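Long-range contact in glutamine--tRNA ligase (Saccharomyces cerevisiae, PDB 3TL4), which joins glutamine to its cognate tRNA at the cost of ATP, the chain here being its appended N-terminal tRNA-binding domain: residues A[28-40]-A[56-70]. Numbering follows the deposited sequence.
Sequences KKVSDSLYKLIKE and HNLASFVKGTDLPKS
Ala59 is a knob in a hole made by Val30, Ser33, Leu34 and Leu37 of helix 28-39. Its methyl CB lies 3.7 Å from Val30 O and 3.9 Å from Leu34 CB, so it meets backbone as well as side chains, and alanine suits a place where the axes of helix 28-39 and of the 56-62 end of helix 49-62 pass 8.0 Å apart. On one flank Leu37 sends CD1 over Ala59 CA and against Leu58 CG, at 3.8 Å from the latter; beyond them Val74 of helix 70-78 touches both leucines. On the other flank His56, whose CG stands anti to the backbone N (chi1 -170°), brings its ring to the methyls of Val30 and Leu34, with its NE2 3.9 Å from Val30 CG1.

Within the all-helical N-terminal part of the tRNA-binding domain, the N-to-C directions of helix 28-39 and the 56-62 end make an angle of 126°, and helix 49-62 ends against its partner in a type I' turn, Val62 to Thr65. Lys63 leaves the helix with positive phi, and Gly64 follows, also with positive phi, where a side chain would run into Lys29 CB and the preceding carbonyl O. Glycine here is consistent with the turn coming close enough for Gly64 N to donate to Ser33 OG (2.8 Å, 152° at the hydrogen). Serine fits by offering a small acceptor to the turn while its CB packs against Ala59 and Val62.

At the outer edge, Lys36 spans towards the loop, its NZ 3.1 Å from Ser70 OG; the poorly ordered Asp66 puts an opposite charge nearby, too far for a salt bridge. Ser70 OG donates to the syn lone pair of Glu40 OE2 at 3.0 Å, reached by a side chain extended beyond CG; an alanine at Glu40 would probably leave the Ser70 hydroxyl without this acceptor.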
# COMPACT_ATOMS: atom_id res chain seq x y z
N LYS A 28 9.58 -21.79 -4.23
CA LYS A 28 8.92 -22.75 -3.36
C LYS A 28 8.67 -22.27 -1.93
O LYS A 28 7.72 -22.73 -1.30
CB LYS A 28 9.65 -24.09 -3.39
CG LYS A 28 9.53 -24.79 -4.73
CD LYS A 28 10.26 -26.13 -4.74
CE LYS A 28 10.28 -26.74 -6.14
NZ LYS A 28 8.91 -27.02 -6.66
N LYS A 29 9.50 -21.38 -1.41
CA LYS A 29 9.29 -20.85 -0.06
C LYS A 29 8.03 -19.98 -0.03
O LYS A 29 7.14 -20.17 0.80
CB LYS A 29 10.50 -20.05 0.42
CG LYS A 29 11.75 -20.87 0.68
CD LYS A 29 12.76 -20.09 1.54
CE LYS A 29 14.14 -20.00 0.88
NZ LYS A 29 14.17 -19.01 -0.24
N VAL A 30 7.95 -19.03 -0.96
CA VAL A 30 6.80 -18.16 -1.09
C VAL A 30 5.51 -18.95 -1.37
O VAL A 30 4.44 -18.61 -0.85
CB VAL A 30 7.05 -17.11 -2.18
CG1 VAL A 30 5.80 -16.29 -2.44
CG2 VAL A 30 8.23 -16.22 -1.77
N SER A 31 5.62 -20.00 -2.19
CA SER A 31 4.51 -20.89 -2.49
C SER A 31 3.99 -21.61 -1.26
O SER A 31 2.78 -21.75 -1.08
CB SER A 31 4.90 -21.93 -3.54
OG SER A 31 4.79 -21.41 -4.85
N ASP A 32 4.91 -22.09 -0.41
CA ASP A 32 4.53 -22.74 0.84
C ASP A 32 3.73 -21.81 1.74
O ASP A 32 2.74 -22.23 2.34
CB ASP A 32 5.77 -23.22 1.61
CG ASP A 32 6.36 -24.48 1.03
OD1 ASP A 32 5.59 -25.30 0.49
OD2 ASP A 32 7.60 -24.64 1.10
N SER A 33 4.18 -20.56 1.85
CA SER A 33 3.48 -19.58 2.68
C SER A 33 2.14 -19.23 2.05
O SER A 33 1.12 -19.15 2.74
CB SER A 33 4.30 -18.30 2.89
OG SER A 33 5.62 -18.59 3.31
N LEU A 34 2.13 -19.04 0.73
CA LEU A 34 0.89 -18.68 0.05
C LEU A 34 -0.17 -19.75 0.30
O LEU A 34 -1.28 -19.43 0.70
CB LEU A 34 1.12 -18.47 -1.44
CG LEU A 34 -0.10 -17.96 -2.22
CD1 LEU A 34 -0.68 -16.75 -1.54
CD2 LEU A 34 0.31 -17.62 -3.64
N TYR A 35 0.21 -21.01 0.11
CA TYR A 35 -0.67 -22.15 0.38
C TYR A 35 -1.23 -22.10 1.81
O TYR A 35 -2.45 -22.17 2.01
CB TYR A 35 0.09 -23.47 0.16
CG TYR A 35 -0.77 -24.71 0.22
CD1 TYR A 35 -0.97 -25.40 1.41
CD2 TYR A 35 -1.38 -25.21 -0.94
CE1 TYR A 35 -1.76 -26.54 1.45
CE2 TYR A 35 -2.17 -26.34 -0.90
CZ TYR A 35 -2.36 -27.00 0.29
OH TYR A 35 -3.15 -28.13 0.32
N LYS A 36 -0.35 -21.99 2.80
CA LYS A 36 -0.81 -22.00 4.19
C LYS A 36 -1.67 -20.79 4.51
O LYS A 36 -2.65 -20.90 5.25
CB LYS A 36 0.36 -22.12 5.18
CG LYS A 36 0.73 -20.82 5.90
CD LYS A 36 1.84 -21.00 6.94
CE LYS A 36 2.42 -19.65 7.43
NZ LYS A 36 1.63 -19.00 8.52
N LEU A 37 -1.32 -19.63 3.97
CA LEU A 37 -2.12 -18.42 4.17
C LEU A 37 -3.52 -18.56 3.56
O LEU A 37 -4.52 -18.29 4.23
CB LEU A 37 -1.40 -17.18 3.61
CG LEU A 37 -0.07 -16.80 4.27
CD1 LEU A 37 0.70 -15.76 3.45
CD2 LEU A 37 -0.24 -16.33 5.72
N ILE A 38 -3.59 -18.99 2.30
CA ILE A 38 -4.89 -19.27 1.68
C ILE A 38 -5.74 -20.30 2.46
O ILE A 38 -6.97 -20.19 2.50
CB ILE A 38 -4.72 -19.75 0.23
CG1 ILE A 38 -4.22 -18.60 -0.66
CG2 ILE A 38 -6.03 -20.29 -0.31
CD1 ILE A 38 -4.00 -18.99 -2.09
N LYS A 39 -5.10 -21.28 3.08
CA LYS A 39 -5.84 -22.34 3.77
C LYS A 39 -6.43 -21.92 5.12
O LYS A 39 -7.28 -22.61 5.67
CB LYS A 39 -4.96 -23.59 3.96
CG LYS A 39 -4.72 -24.39 2.69
CD LYS A 39 -5.98 -25.11 2.23
CE LYS A 39 -5.64 -26.21 1.23
NZ LYS A 39 -6.82 -26.99 0.75
N GLU A 40 -5.97 -20.79 5.66
CA GLU A 40 -6.53 -20.27 6.91
C GLU A 40 -7.56 -19.16 6.67
O GLU A 40 -7.71 -18.24 7.48
CB GLU A 40 -5.43 -19.87 7.92
CG GLU A 40 -4.38 -18.87 7.43
CD GLU A 40 -3.25 -18.67 8.45
OE1 GLU A 40 -3.34 -19.24 9.56
OE2 GLU A 40 -2.27 -17.95 8.15
N HIS A 56 -0.58 -12.57 -1.88
CA HIS A 56 0.72 -12.86 -2.47
C HIS A 56 1.82 -11.93 -1.93
O HIS A 56 2.92 -12.38 -1.62
CB HIS A 56 0.69 -12.83 -3.99
CG HIS A 56 1.95 -13.35 -4.61
ND1 HIS A 56 2.65 -12.67 -5.58
CD2 HIS A 56 2.66 -14.48 -4.36
CE1 HIS A 56 3.72 -13.36 -5.92
NE2 HIS A 56 3.75 -14.46 -5.19
N ASN A 57 1.52 -10.64 -1.83
CA ASN A 57 2.41 -9.73 -1.12
C ASN A 57 2.80 -10.29 0.23
O ASN A 57 3.98 -10.34 0.58
CB ASN A 57 1.75 -8.38 -0.86
CG ASN A 57 1.63 -7.52 -2.10
OD1 ASN A 57 0.77 -6.63 -2.16
ND2 ASN A 57 2.50 -7.75 -3.09
N LEU A 58 1.80 -10.69 1.01
CA LEU A 58 2.04 -11.20 2.35
C LEU A 58 2.93 -12.42 2.31
O LEU A 58 3.85 -12.55 3.13
CB LEU A 58 0.74 -11.54 3.07
CG LEU A 58 0.95 -12.12 4.47
CD1 LEU A 58 1.83 -11.19 5.33
CD2 LEU A 58 -0.38 -12.35 5.14
N ALA A 59 2.66 -13.32 1.36
CA ALA A 59 3.43 -14.54 1.22
C ALA A 59 4.87 -14.18 0.88
O ALA A 59 5.80 -14.85 1.31
CB ALA A 59 2.85 -15.42 0.15
N SER A 60 5.04 -13.11 0.10
CA SER A 60 6.38 -12.73 -0.34
C SER A 60 7.18 -12.13 0.83
O SER A 60 8.42 -12.16 0.83
CB SER A 60 6.32 -11.80 -1.56
OG SER A 60 6.11 -10.45 -1.17
N PHE A 61 6.47 -11.61 1.84
CA PHE A 61 7.09 -11.09 3.06
C PHE A 61 7.45 -12.23 4.02
O PHE A 61 8.52 -12.23 4.62
CB PHE A 61 6.12 -10.17 3.79
CG PHE A 61 5.75 -8.94 3.03
CD1 PHE A 61 6.69 -8.29 2.25
CD2 PHE A 61 4.47 -8.45 3.09
CE1 PHE A 61 6.34 -7.16 1.56
CE2 PHE A 61 4.11 -7.31 2.41
CZ PHE A 61 5.05 -6.66 1.64
N VAL A 62 6.54 -13.19 4.16
CA VAL A 62 6.74 -14.33 5.04
C VAL A 62 7.81 -15.28 4.51
O VAL A 62 8.60 -15.82 5.28
CB VAL A 62 5.41 -15.11 5.23
CG1 VAL A 62 5.64 -16.38 6.01
CG2 VAL A 62 4.39 -14.23 5.92
N LYS A 63 7.81 -15.48 3.19
CA LYS A 63 8.80 -16.25 2.42
C LYS A 63 9.33 -17.53 3.07
O LYS A 63 10.53 -17.69 3.31
CB LYS A 63 9.95 -15.36 1.90
CG LYS A 63 10.70 -14.57 2.97
CD LYS A 63 11.55 -13.43 2.38
CE LYS A 63 12.09 -12.51 3.49
NZ LYS A 63 13.51 -12.75 3.87
N GLY A 64 8.40 -18.44 3.34
CA GLY A 64 8.72 -19.76 3.84
C GLY A 64 8.82 -19.87 5.34
O GLY A 64 8.82 -20.97 5.88
N THR A 65 8.89 -18.73 6.02
CA THR A 65 9.03 -18.73 7.48
C THR A 65 7.69 -18.76 8.20
O THR A 65 6.68 -18.33 7.67
CB THR A 65 9.80 -17.49 7.95
OG1 THR A 65 11.08 -17.44 7.31
CG2 THR A 65 9.99 -17.53 9.45
N ASP A 66 7.67 -19.27 9.43
CA ASP A 66 6.45 -19.26 10.21
C ASP A 66 6.28 -17.96 10.97
O ASP A 66 7.18 -17.54 11.70
CB ASP A 66 6.39 -20.44 11.17
CG ASP A 66 5.83 -21.69 10.52
OD1 ASP A 66 5.04 -21.55 9.56
OD2 ASP A 66 6.18 -22.81 10.98
N LEU A 67 5.13 -17.32 10.77
CA LEU A 67 4.82 -16.07 11.47
C LEU A 67 3.65 -16.29 12.43
O LEU A 67 2.52 -16.55 11.99
CB LEU A 67 4.48 -14.97 10.46
CG LEU A 67 4.22 -13.55 10.98
CD1 LEU A 67 5.51 -12.89 11.44
CD2 LEU A 67 3.57 -12.72 9.89
N PRO A 68 3.91 -16.20 13.74
CA PRO A 68 2.81 -16.32 14.71
C PRO A 68 1.75 -15.24 14.45
O PRO A 68 2.12 -14.12 14.07
CB PRO A 68 3.50 -16.11 16.05
CG PRO A 68 4.93 -16.52 15.81
CD PRO A 68 5.22 -16.07 14.41
N LYS A 69 0.48 -15.57 14.62
CA LYS A 69 -0.62 -14.64 14.38
C LYS A 69 -0.70 -14.12 12.93
O LYS A 69 -1.27 -13.06 12.69
CB LYS A 69 -0.55 -13.46 15.36
CG LYS A 69 -0.82 -13.81 16.82
CD LYS A 69 -2.27 -14.20 17.06
CE LYS A 69 -2.56 -14.49 18.54
NZ LYS A 69 -2.62 -13.27 19.40
N SER A 70 -0.16 -14.86 11.97
CA SER A 70 -0.24 -14.46 10.57
C SER A 70 -1.70 -14.30 10.13
O SER A 70 -2.00 -13.47 9.29
CB SER A 70 0.48 -15.47 9.66
OG SER A 70 -0.07 -16.78 9.81